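N-acetylneuraminate lyase (Peptoclostridium difficile NAP08, PDB 4WOQ) belongs to the dihydrodipicolinate synthetase family of TIM-barrel proteins, being named as a lyase, with four copies forming the assembly. Local coordinates at residues Ala21-Phe26 with Gly57-Asn62; Asn33-Arg38 with Gly273-Tyr278; Ala207-Val212 with Glu232-Glu237. All coordinates share one frame; numbering follows the deposited sequence.

Interaction 1: Ala21-Phe26 with Gly57-Asn62; sequences ALLVSF and GSTGEN
Thr59, the residue most deeply covered in this contact, sets its methyl between the end of strand 17-21, at Ala21, and the loop that follows it, at Leu23. CG2 lies 3.1 Å from Ala21 O and also meets Leu23 CD2 at a tight 3.4 Å, while OG1 and CB sit against the methyl of Ala21. Because CG2 is anti to the backbone N of Thr59, the hydroxyl is turned beside that N and the methyl is directed at the Ala21 carbonyl. Gly60 comes next: its bare CA takes the carbonyl of Leu22, O to CA 3.2 Å, and its own O touches Val24 CG2. Glu61 ends the interface at Phe26. Its OE2 stands at the ring edge, near the ring plane and 3.5 Å from Phe26 CE2, with the carboxylate and ring planes 74° apart, whereas Val24 CG1 lies over one face of the ring, toward its rim.

The polar ties between the loops run through two waters. One accepts from Gly57 N and donates to Leu22 O (3.1 Å from the water oxygen). The other accepts from Val24 N at 2.9 Å and has Thr59 O and Glu61 OE2 among more acceptors than its two protons can serve. Beyond the segments, Glu61 OE2 forms a salt bridge with Lys266 and OE1 is hydrogen-bonded by Arg280 N. Ser58 OG bonds Tyr147 OH and also Tyr121 OH of the second subunit.

Gly57-Glu61 reads GSTGE, the GxxGE signature of the family, at the C-terminal ends of the strands, where TIM barrels carry their active sites. Close-fitting methyls and bridging water between buried residues close the junction, and sharing among Lys266, Arg280 N and water fixes the Glu61 carboxylate at the Phe26 edge.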
ATOM      1  N   ALA A  21      -6.506  15.390  23.106  1.00 33.73           N
ATOM      2  CA  ALA A  21      -7.082  15.815  21.841  1.00 32.03           C
ATOM      3  C   ALA A  21      -8.541  15.914  22.272  1.00 31.00           C
ATOM      4  O   ALA A  21      -9.198  14.898  22.482  1.00 32.62           O
ATOM      5  CB  ALA A  21      -6.893  14.739  20.785  1.00 29.38           C
ATOM      6  N   LEU A  22      -9.027  17.141  22.434  1.00 31.61           N
ATOM      7  CA  LEU A  22     -10.387  17.391  22.908  1.00 29.30           C
ATOM      8  C   LEU A  22     -11.551  16.793  22.128  1.00 30.26           C
ATOM      9  O   LEU A  22     -11.731  17.043  20.933  1.00 27.83           O
ATOM     10  CB  LEU A  22     -10.614  18.904  23.063  1.00 29.67           C
ATOM     11  CG  LEU A  22     -11.978  19.327  23.639  1.00 29.20           C
ATOM     12  CD1 LEU A  22     -12.249  18.604  24.955  1.00 28.86           C
ATOM     13  CD2 LEU A  22     -11.996  20.816  23.852  1.00 27.78           C
ATOM     14  N   LEU A  23     -12.344  15.994  22.835  1.00 31.42           N
ATOM     15  CA  LEU A  23     -13.534  15.377  22.269  1.00 31.99           C
ATOM     16  C   LEU A  23     -14.636  16.427  22.360  1.00 32.68           C
ATOM     17  O   LEU A  23     -14.587  17.301  23.226  1.00 32.73           O
ATOM     18  CB  LEU A  23     -13.960  14.161  23.096  1.00 32.59           C
ATOM     19  CG  LEU A  23     -13.182  12.850  23.040  1.00 34.45           C
ATOM     20  CD1 LEU A  23     -13.663  11.947  24.173  1.00 35.09           C
ATOM     21  CD2 LEU A  23     -13.392  12.175  21.684  1.00 33.24           C
ATOM     22  N   VAL A  24     -15.625  16.339  21.478  1.00 32.63           N
ATOM     23  CA  VAL A  24     -16.744  17.278  21.495  1.00 33.94           C
ATOM     24  C   VAL A  24     -18.050  16.512  21.712  1.00 34.84           C
ATOM     25  O   VAL A  24     -18.219  15.400  21.206  1.00 34.71           O
ATOM     26  CB  VAL A  24     -16.836  18.074  20.172  1.00 33.68           C
ATOM     27  CG1 VAL A  24     -18.114  18.888  20.145  1.00 34.45           C
ATOM     28  CG2 VAL A  24     -15.625  18.992  20.028  1.00 32.38           C
ATOM     29  N   SER A  25     -18.961  17.104  22.477  1.00 35.47           N
ATOM     30  CA  SER A  25     -20.248  16.477  22.764  1.00 34.62           C
ATOM     31  C   SER A  25     -21.316  16.862  21.747  1.00 34.99           C
ATOM     32  O   SER A  25     -21.539  18.042  21.490  1.00 34.34           O
ATOM     33  CB  SER A  25     -20.727  16.874  24.163  1.00 35.29           C
ATOM     34  OG  SER A  25     -22.088  16.516  24.353  1.00 35.74           O
ATOM     35  N   PHE A  26     -21.977  15.859  21.179  1.00 35.97           N
ATOM     36  CA  PHE A  26     -23.042  16.087  20.201  1.00 38.33           C
ATOM     37  C   PHE A  26     -24.303  15.372  20.686  1.00 40.20           C
ATOM     38  O   PHE A  26     -24.211  14.374  21.401  1.00 40.39           O
ATOM     39  CB  PHE A  26     -22.647  15.519  18.828  1.00 35.66           C
ATOM     40  CG  PHE A  26     -21.447  16.188  18.203  1.00 36.26           C
ATOM     41  CD1 PHE A  26     -21.533  17.489  17.709  1.00 34.39           C
ATOM     42  CD2 PHE A  26     -20.233  15.516  18.106  1.00 35.77           C
ATOM     43  CE1 PHE A  26     -20.423  18.112  17.123  1.00 36.97           C
ATOM     44  CE2 PHE A  26     -19.112  16.131  17.521  1.00 37.28           C
ATOM     45  CZ  PHE A  26     -19.211  17.433  17.029  1.00 35.25           C
ATOM     46  N   GLY A  57      -8.783  18.769  16.549  1.00 33.08           N
ATOM     47  CA  GLY A  57      -8.049  17.700  15.911  1.00 30.61           C
ATOM     48  C   GLY A  57      -8.989  16.627  15.405  1.00 32.38           C
ATOM     49  O   GLY A  57     -10.208  16.783  15.451  1.00 32.88           O
ATOM     50  N   SER A  58      -8.420  15.535  14.912  1.00 31.75           N
ATOM     51  CA  SER A  58      -9.211  14.426  14.406  1.00 33.74           C
ATOM     52  C   SER A  58     -10.164  13.947  15.501  1.00 32.89           C
ATOM     53  O   SER A  58     -11.325  13.627  15.244  1.00 29.23           O
ATOM     54  CB  SER A  58      -8.289  13.275  14.006  1.00 33.73           C
ATOM     55  OG  SER A  58      -7.245  13.727  13.168  1.00 37.70           O
ATOM     56  N   THR A  59      -9.651  13.905  16.725  1.00 32.87           N
ATOM     57  CA  THR A  59     -10.428  13.449  17.873  1.00 34.60           C
ATOM     58  C   THR A  59     -11.691  14.280  18.081  1.00 33.18           C
ATOM     59  O   THR A  59     -12.724  13.748  18.482  1.00 34.41           O
ATOM     60  CB  THR A  59      -9.571  13.485  19.163  1.00 35.13           C
ATOM     61  OG1 THR A  59      -8.383  12.713  18.960  1.00 37.02           O
ATOM     62  CG2 THR A  59     -10.334  12.911  20.340  1.00 35.12           C
ATOM     63  N   GLY A  60     -11.608  15.578  17.803  1.00 32.47           N
ATOM     64  CA  GLY A  60     -12.761  16.443  17.974  1.00 31.58           C
ATOM     65  C   GLY A  60     -13.758  16.375  16.830  1.00 31.67           C
ATOM     66  O   GLY A  60     -14.670  17.200  16.757  1.00 31.63           O
ATOM     67  N   GLU A  61     -13.588  15.396  15.940  1.00 31.16           N
ATOM     68  CA  GLU A  61     -14.464  15.224  14.784  1.00 30.83           C
ATOM     69  C   GLU A  61     -14.494  16.508  13.948  1.00 29.83           C
ATOM     70  O   GLU A  61     -15.424  16.761  13.173  1.00 27.70           O
ATOM     71  CB  GLU A  61     -15.872  14.831  15.248  1.00 32.55           C
ATOM     72  CG  GLU A  61     -15.902  13.472  15.939  1.00 35.53           C
ATOM     73  CD  GLU A  61     -17.248  13.139  16.571  1.00 36.80           C
ATOM     74  OE1 GLU A  61     -18.225  12.884  15.836  1.00 36.62           O
ATOM     75  OE2 GLU A  61     -17.322  13.137  17.817  1.00 39.15           O
ATOM     76  N   ASN A  62     -13.445  17.304  14.120  1.00 29.52           N
ATOM     77  CA  ASN A  62     -13.270  18.571  13.425  1.00 29.31           C
ATOM     78  C   ASN A  62     -13.743  18.554  11.969  1.00 29.54           C
ATOM     79  O   ASN A  62     -14.599  19.346  11.579  1.00 31.10           O
ATOM     80  CB  ASN A  62     -11.786  18.961  13.476  1.00 29.29           C
ATOM     81  CG  ASN A  62     -11.478  20.236  12.704  1.00 28.80           C
ATOM     82  OD1 ASN A  62     -11.792  21.341  13.151  1.00 26.92           O
ATOM     83  ND2 ASN A  62     -10.854  20.083  11.535  1.00 29.46           N
TER
HETATM   84  O   HOH W   1      -9.286  17.630  19.189  1.00 26.57           O
HETATM   85  O   HOH W   2     -15.548  14.504  19.204  1.00 30.05           O

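Interaction 2: Asn33-Arg38 with Gly273-Tyr278; sequences NEKGLR and GVEAGY
Gly36, in the first turn of helix 34-46, lies beside the loop at Glu275, the two CA atoms only 4.6 Å apart. At this separation the glycine makes a bent CA-H...O contact with the carbonyl of Glu275, Gly36 CA being 3.5 Å from Glu275 O, an approach that the absence of a side chain on Gly36 permits. Glu275 is itself the centre of an inverse gamma turn, closed by a weak bond from Ala276 N to Val274 O, and its carbonyl also accepts from Ser25 OG.

The side-chain part rests on one amide doing two jobs. Asn33 is the N-cap residue of the helix, and its OD1 accepts from Gly36 N at 2.9 Å, with the donor standing well above the carbonyl plane. The other polar atom of the amide, ND2, donates to Glu275 OE1, the nitrogen-oxygen distance being 2.9 Å. This bond is nearly straight, 165° at the hydrogen, and lies in the plane of the amide but comes down on the carboxylate from above, the two planes being turned 71° apart. With CG anti to the backbone N, chi1 173°, Asn33 swings its amide over the helix start and toward the loop together. Lys35 adds aliphatic cover, its CD 4.1 Å from Glu275 OE1, while its ammonium NZ remains 5.8 Å from that oxygen.

At the start of segment 273-278, Gly273 is the C-prime residue of a Schellman motif that ends helix 261-270; on the helix side, Glu34 and Arg38 form a salt bridge extended by Arg72, Asp79 and Glu80.

The cap is thus held through both its oxygen and its nitrogen. Bonds to Gly36 N and to the Glu275 carboxylate fix the rotation of the Asn33 amide, and the positive end of the helix dipole would probably help to stabilise the negative charge of Glu275.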
ATOM      1  N   ASN A  33     -23.385  20.113  21.882  1.00 33.21           N
ATOM      2  CA  ASN A  33     -23.972  20.237  23.209  1.00 33.59           C
ATOM      3  C   ASN A  33     -22.968  20.997  24.063  1.00 34.20           C
ATOM      4  O   ASN A  33     -22.082  20.392  24.665  1.00 35.82           O
ATOM      5  CB  ASN A  33     -24.227  18.852  23.804  1.00 33.34           C
ATOM      6  CG  ASN A  33     -24.675  18.912  25.258  1.00 33.74           C
ATOM      7  OD1 ASN A  33     -24.710  19.982  25.870  1.00 29.66           O
ATOM      8  ND2 ASN A  33     -25.012  17.755  25.817  1.00 33.39           N
ATOM      9  N   GLU A  34     -23.112  22.317  24.121  1.00 34.51           N
ATOM     10  CA  GLU A  34     -22.181  23.149  24.877  1.00 35.91           C
ATOM     11  C   GLU A  34     -22.003  22.740  26.334  1.00 37.36           C
ATOM     12  O   GLU A  34     -20.895  22.814  26.868  1.00 38.11           O
ATOM     13  CB  GLU A  34     -22.592  24.621  24.814  1.00 35.14           C
ATOM     14  CG  GLU A  34     -21.501  25.559  25.315  1.00 35.06           C
ATOM     15  CD  GLU A  34     -21.870  27.027  25.206  1.00 36.08           C
ATOM     16  OE1 GLU A  34     -22.611  27.404  24.270  1.00 35.99           O
ATOM     17  OE2 GLU A  34     -21.394  27.814  26.049  1.00 38.17           O
ATOM     18  N   LYS A  35     -23.086  22.323  26.982  1.00 36.88           N
ATOM     19  CA  LYS A  35     -23.002  21.911  28.375  1.00 38.52           C
ATOM     20  C   LYS A  35     -22.094  20.685  28.460  1.00 38.94           C
ATOM     21  O   LYS A  35     -21.208  20.613  29.312  1.00 39.43           O
ATOM     22  CB  LYS A  35     -24.398  21.581  28.921  1.00 38.83           C
ATOM     23  CG  LYS A  35     -24.425  21.154  30.384  1.00 38.62           C
ATOM     24  CD  LYS A  35     -25.854  20.809  30.829  1.00 41.83           C
ATOM     25  CE  LYS A  35     -25.885  20.045  32.163  1.00 42.40           C
ATOM     26  NZ  LYS A  35     -25.339  20.821  33.315  1.00 38.86           N
ATOM     27  N   GLY A  36     -22.312  19.733  27.559  1.00 38.64           N
ATOM     28  CA  GLY A  36     -21.506  18.524  27.544  1.00 40.35           C
ATOM     29  C   GLY A  36     -20.043  18.801  27.243  1.00 39.74           C
ATOM     30  O   GLY A  36     -19.146  18.266  27.901  1.00 40.39           O
ATOM     31  N   LEU A  37     -19.798  19.637  26.242  1.00 38.36           N
ATOM     32  CA  LEU A  37     -18.435  19.979  25.877  1.00 38.05           C
ATOM     33  C   LEU A  37     -17.716  20.607  27.061  1.00 38.36           C
ATOM     34  O   LEU A  37     -16.559  20.295  27.331  1.00 39.86           O
ATOM     35  CB  LEU A  37     -18.426  20.955  24.697  1.00 36.21           C
ATOM     36  CG  LEU A  37     -17.055  21.545  24.353  1.00 35.24           C
ATOM     37  CD1 LEU A  37     -16.072  20.411  24.089  1.00 34.50           C
ATOM     38  CD2 LEU A  37     -17.169  22.461  23.144  1.00 32.94           C
ATOM     39  N   ARG A  38     -18.403  21.491  27.775  1.00 37.98           N
ATOM     40  CA  ARG A  38     -17.787  22.142  28.922  1.00 38.25           C
ATOM     41  C   ARG A  38     -17.439  21.144  30.027  1.00 36.47           C
ATOM     42  O   ARG A  38     -16.457  21.323  30.745  1.00 34.75           O
ATOM     43  CB  ARG A  38     -18.701  23.257  29.449  1.00 39.09           C
ATOM     44  CG  ARG A  38     -18.685  24.505  28.566  1.00 39.57           C
ATOM     45  CD  ARG A  38     -19.765  25.520  28.959  1.00 39.49           C
ATOM     46  NE  ARG A  38     -19.742  26.700  28.095  1.00 36.83           N
ATOM     47  CZ  ARG A  38     -18.862  27.691  28.199  1.00 36.03           C
ATOM     48  NH1 ARG A  38     -17.926  27.659  29.131  1.00 34.92           N
ATOM     49  NH2 ARG A  38     -18.917  28.714  27.361  1.00 37.74           N
ATOM     50  N   GLY A 273     -20.287  10.647  34.692  1.00 43.82           N
ATOM     51  CA  GLY A 273     -21.178  11.779  34.852  1.00 44.53           C
ATOM     52  C   GLY A 273     -20.982  12.880  33.835  1.00 44.71           C
ATOM     53  O   GLY A 273     -21.603  13.937  33.941  1.00 45.65           O
ATOM     54  N   VAL A 274     -20.121  12.644  32.849  1.00 43.70           N
ATOM     55  CA  VAL A 274     -19.870  13.634  31.809  1.00 42.86           C
ATOM     56  C   VAL A 274     -20.762  13.342  30.609  1.00 43.13           C
ATOM     57  O   VAL A 274     -20.818  12.213  30.124  1.00 42.65           O
ATOM     58  CB  VAL A 274     -18.386  13.625  31.373  1.00 43.33           C
ATOM     59  CG1 VAL A 274     -18.185  14.536  30.171  1.00 40.49           C
ATOM     60  CG2 VAL A 274     -17.506  14.083  32.536  1.00 40.96           C
ATOM     61  N   GLU A 275     -21.465  14.369  30.138  1.00 43.55           N
ATOM     62  CA  GLU A 275     -22.374  14.226  29.006  1.00 43.46           C
ATOM     63  C   GLU A 275     -21.639  14.325  27.654  1.00 43.18           C
ATOM     64  O   GLU A 275     -21.978  15.145  26.802  1.00 43.40           O
ATOM     65  CB  GLU A 275     -23.482  15.289  29.122  1.00 43.39           C
ATOM     66  CG  GLU A 275     -24.581  15.205  28.073  1.00 45.45           C
ATOM     67  CD  GLU A 275     -25.747  16.150  28.357  1.00 48.82           C
ATOM     68  OE1 GLU A 275     -25.510  17.338  28.686  1.00 48.03           O
ATOM     69  OE2 GLU A 275     -26.909  15.702  28.241  1.00 51.19           O
ATOM     70  N   ALA A 276     -20.635  13.470  27.471  1.00 42.99           N
ATOM     71  CA  ALA A 276     -19.841  13.441  26.243  1.00 41.91           C
ATOM     72  C   ALA A 276     -20.721  13.241  25.009  1.00 41.87           C
ATOM     73  O   ALA A 276     -20.340  13.607  23.894  1.00 43.59           O
ATOM     74  CB  ALA A 276     -18.792  12.335  26.331  1.00 40.31           C
ATOM     75  N   GLY A 277     -21.890  12.636  25.213  1.00 40.76           N
ATOM     76  CA  GLY A 277     -22.836  12.430  24.126  1.00 38.83           C
ATOM     77  C   GLY A 277     -22.492  11.506  22.973  1.00 38.15           C
ATOM     78  O   GLY A 277     -21.742  10.540  23.124  1.00 36.71           O
ATOM     79  N   TYR A 278     -23.074  11.814  21.813  1.00 39.31           N
ATOM     80  CA  TYR A 278     -22.889  11.040  20.586  1.00 39.99           C
ATOM     81  C   TYR A 278     -21.759  11.558  19.698  1.00 39.65           C
ATOM     82  O   TYR A 278     -21.153  12.591  19.970  1.00 39.93           O
ATOM     83  CB  TYR A 278     -24.161  11.076  19.730  1.00 41.77           C
ATOM     84  CG  TYR A 278     -25.415  10.492  20.340  1.00 45.18           C
ATOM     85  CD1 TYR A 278     -26.064  11.118  21.409  1.00 46.03           C
ATOM     86  CD2 TYR A 278     -25.978   9.327  19.815  1.00 45.16           C
ATOM     87  CE1 TYR A 278     -27.251  10.590  21.937  1.00 47.11           C
ATOM     88  CE2 TYR A 278     -27.155   8.792  20.333  1.00 47.05           C
ATOM     89  CZ  TYR A 278     -27.786   9.425  21.389  1.00 47.17           C
ATOM     90  OH  TYR A 278     -28.948   8.880  21.886  1.00 49.42           O
TER

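Interaction 3: Ala207-Val212 with Glu232-Glu237; sequences ATVLGV and ELTKNE
Thr208 and Thr234 meet methyl to methyl, CG2 to CG2 at 3.6 Å, with Val209 CG1 coming in at about a right angle to lie 3.7 Å from Thr234 CG2. Lys235 reaches over from the same helix as Thr234. Its chain is bent at chi2 (-73°) and chi4, and the bends carry the ammonium back over the end of helix 204-208. There Lys235 NZ lies 3.1 Å from Thr208 CG2, with Thr208 O at 3.2 Å and Val212 O farther off at 3.8 Å.

The next shell explains why methyls rather than hydroxyls face the contact. In both threonines CG2 is anti to the backbone N, and the hydroxyl turns back to its own helix: Thr208 OG1 bonds Met204 O and Thr234 OG1 bonds Ile230 O. Both segments also leave their helices in Schellman motifs, Gly211 taking positive phi after Thr208-Leu210, and Glu237, whose N bonds Thr234 O, doing the same for the second.

Around this, Thr208 and Val212 pack on Phe231 of helix 220-235, Leu210 rests on Phe181 and Leu184 of helix 181-190, and Thr234 touches Ala242 of helix 239-258. Val209 also packs on Val209 of the third subunit. The contact therefore joins the C-terminal ends of helices 204-208 and 220-235, which precede and follow barrel strand 214-217.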
ATOM      1  N   ALA A 207       8.271   6.111  22.679  1.00 32.64           N
ATOM      2  CA  ALA A 207       8.429   7.441  22.104  1.00 33.64           C
ATOM      3  C   ALA A 207       9.128   8.376  23.088  1.00 33.06           C
ATOM      4  O   ALA A 207       9.968   9.191  22.698  1.00 30.34           O
ATOM      5  CB  ALA A 207       7.068   8.012  21.718  1.00 34.05           C
ATOM      6  N   THR A 208       8.780   8.253  24.366  1.00 32.84           N
ATOM      7  CA  THR A 208       9.376   9.105  25.390  1.00 34.45           C
ATOM      8  C   THR A 208      10.885   8.891  25.545  1.00 33.60           C
ATOM      9  O   THR A 208      11.621   9.842  25.788  1.00 31.20           O
ATOM     10  CB  THR A 208       8.696   8.890  26.757  1.00 36.90           C
ATOM     11  OG1 THR A 208       7.277   9.061  26.618  1.00 37.23           O
ATOM     12  CG2 THR A 208       9.223   9.906  27.777  1.00 37.08           C
ATOM     13  N   VAL A 209      11.349   7.653  25.398  1.00 33.61           N
ATOM     14  CA  VAL A 209      12.779   7.389  25.529  1.00 34.65           C
ATOM     15  C   VAL A 209      13.549   7.974  24.351  1.00 33.67           C
ATOM     16  O   VAL A 209      14.776   8.064  24.381  1.00 35.17           O
ATOM     17  CB  VAL A 209      13.080   5.879  25.650  1.00 34.54           C
ATOM     18  CG1 VAL A 209      12.499   5.351  26.943  1.00 34.98           C
ATOM     19  CG2 VAL A 209      12.502   5.126  24.468  1.00 34.86           C
ATOM     20  N   LEU A 210      12.827   8.375  23.312  1.00 32.46           N
ATOM     21  CA  LEU A 210      13.466   8.986  22.156  1.00 29.87           C
ATOM     22  C   LEU A 210      13.480  10.507  22.339  1.00 30.51           C
ATOM     23  O   LEU A 210      13.936  11.253  21.470  1.00 30.32           O
ATOM     24  CB  LEU A 210      12.751   8.580  20.863  1.00 27.10           C
ATOM     25  CG  LEU A 210      12.972   7.108  20.482  1.00 26.33           C
ATOM     26  CD1 LEU A 210      12.310   6.784  19.138  1.00 22.20           C
ATOM     27  CD2 LEU A 210      14.466   6.848  20.398  1.00 23.61           C
ATOM     28  N   GLY A 211      12.966  10.957  23.480  1.00 30.73           N
ATOM     29  CA  GLY A 211      12.985  12.376  23.792  1.00 32.28           C
ATOM     30  C   GLY A 211      11.854  13.297  23.381  1.00 33.36           C
ATOM     31  O   GLY A 211      12.088  14.492  23.206  1.00 34.43           O
ATOM     32  N   VAL A 212      10.636  12.782  23.229  1.00 33.56           N
ATOM     33  CA  VAL A 212       9.526  13.654  22.854  1.00 34.11           C
ATOM     34  C   VAL A 212       9.273  14.674  23.973  1.00 34.18           C
ATOM     35  O   VAL A 212       9.395  14.352  25.153  1.00 35.27           O
ATOM     36  CB  VAL A 212       8.233  12.841  22.565  1.00 33.27           C
ATOM     37  CG1 VAL A 212       8.466  11.927  21.373  1.00 30.06           C
ATOM     38  CG2 VAL A 212       7.816  12.033  23.790  1.00 31.53           C
ATOM     39  N   GLU A 232       6.083  10.313  33.009  1.00 47.92           N
ATOM     40  CA  GLU A 232       6.935  10.695  34.132  1.00 49.57           C
ATOM     41  C   GLU A 232       7.837   9.556  34.601  1.00 48.66           C
ATOM     42  O   GLU A 232       9.042   9.746  34.762  1.00 48.73           O
ATOM     43  CB  GLU A 232       6.083  11.215  35.301  1.00 50.74           C
ATOM     44  CG  GLU A 232       5.256  12.445  34.940  1.00 54.41           C
ATOM     45  CD  GLU A 232       4.632  13.134  36.146  1.00 56.13           C
ATOM     46  OE1 GLU A 232       3.942  12.462  36.945  1.00 54.55           O
ATOM     47  OE2 GLU A 232       4.829  14.362  36.284  1.00 57.70           O
ATOM     48  N   LEU A 233       7.261   8.377  34.824  1.00 48.44           N
ATOM     49  CA  LEU A 233       8.051   7.228  35.257  1.00 48.26           C
ATOM     50  C   LEU A 233       9.225   7.033  34.305  1.00 48.48           C
ATOM     51  O   LEU A 233      10.335   6.712  34.731  1.00 49.62           O
ATOM     52  CB  LEU A 233       7.201   5.954  35.267  1.00 48.16           C
ATOM     53  CG  LEU A 233       6.174   5.756  36.381  1.00 50.52           C
ATOM     54  CD1 LEU A 233       5.359   4.500  36.105  1.00 49.67           C
ATOM     55  CD2 LEU A 233       6.885   5.643  37.725  1.00 51.48           C
ATOM     56  N   THR A 234       8.973   7.234  33.014  1.00 47.93           N
ATOM     57  CA  THR A 234      10.003   7.075  31.995  1.00 47.21           C
ATOM     58  C   THR A 234      11.073   8.148  32.102  1.00 47.70           C
ATOM     59  O   THR A 234      12.261   7.846  32.124  1.00 48.75           O
ATOM     60  CB  THR A 234       9.407   7.121  30.572  1.00 44.46           C
ATOM     61  OG1 THR A 234       8.490   6.036  30.404  1.00 43.62           O
ATOM     62  CG2 THR A 234      10.502   7.001  29.527  1.00 42.80           C
ATOM     63  N   LYS A 235      10.654   9.404  32.155  1.00 48.27           N
ATOM     64  CA  LYS A 235      11.613  10.496  32.258  1.00 49.01           C
ATOM     65  C   LYS A 235      12.484  10.339  33.506  1.00 49.27           C
ATOM     66  O   LYS A 235      13.579  10.890  33.576  1.00 48.46           O
ATOM     67  CB  LYS A 235      10.878  11.839  32.270  1.00 49.26           C
ATOM     68  CG  LYS A 235      10.531  12.369  30.881  1.00 50.61           C
ATOM     69  CD  LYS A 235      11.786  12.880  30.169  1.00 52.10           C
ATOM     70  CE  LYS A 235      11.495  13.413  28.768  1.00 53.62           C
ATOM     71  NZ  LYS A 235      11.192  12.331  27.779  1.00 54.97           N
ATOM     72  N   ASN A 236      11.992   9.582  34.485  1.00 51.00           N
ATOM     73  CA  ASN A 236      12.741   9.335  35.719  1.00 53.01           C
ATOM     74  C   ASN A 236      13.427   7.971  35.626  1.00 53.51           C
ATOM     75  O   ASN A 236      14.010   7.479  36.593  1.00 53.31           O
ATOM     76  CB  ASN A 236      11.816   9.364  36.943  1.00 54.71           C
ATOM     77  CG  ASN A 236      11.257  10.750  37.225  1.00 56.69           C
ATOM     78  OD1 ASN A 236      11.978  11.749  37.168  1.00 57.19           O
ATOM     79  ND2 ASN A 236       9.968  10.813  37.548  1.00 56.74           N
ATOM     80  N   GLU A 237      13.324   7.366  34.447  1.00 52.53           N
ATOM     81  CA  GLU A 237      13.937   6.082  34.145  1.00 51.49           C
ATOM     82  C   GLU A 237      13.487   4.870  34.947  1.00 50.88           C
ATOM     83  O   GLU A 237      14.290   3.992  35.250  1.00 52.94           O
ATOM     84  CB  GLU A 237      15.458   6.217  34.209  1.00 49.78           C
ATOM     85  CG  GLU A 237      15.966   7.346  33.327  1.00 50.79           C
ATOM     86  CD  GLU A 237      17.473   7.442  33.295  1.00 51.78           C
ATOM     87  OE1 GLU A 237      18.089   7.393  34.379  1.00 53.02           O
ATOM     88  OE2 GLU A 237      18.040   7.581  32.188  1.00 53.45           O
TER

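Overall arrangement
All three interactions lie around one closed eight-stranded parallel barrel, in its loops and outer helices. Interactions 1 and 2 are neighbours, centres 12 Å apart, and their segments alternate along the chain. They touch where Ser25 O meets Asn33 N at 2.8 Å, a probable hydrogen bond, and where Leu23 O packs on Leu37 CD1; these contacts link the loop after strand 17-21 to the start of helix 34-46. Interaction 3 falls, in sequence, between the two halves of interaction 2, yet lies far off, centres 27 Å from interaction 1 and 33 Å from interaction 2. Interactions 1 and 2 thus form one cluster, with interaction 3 separate, its nearest atoms about 15 Å from interaction 1.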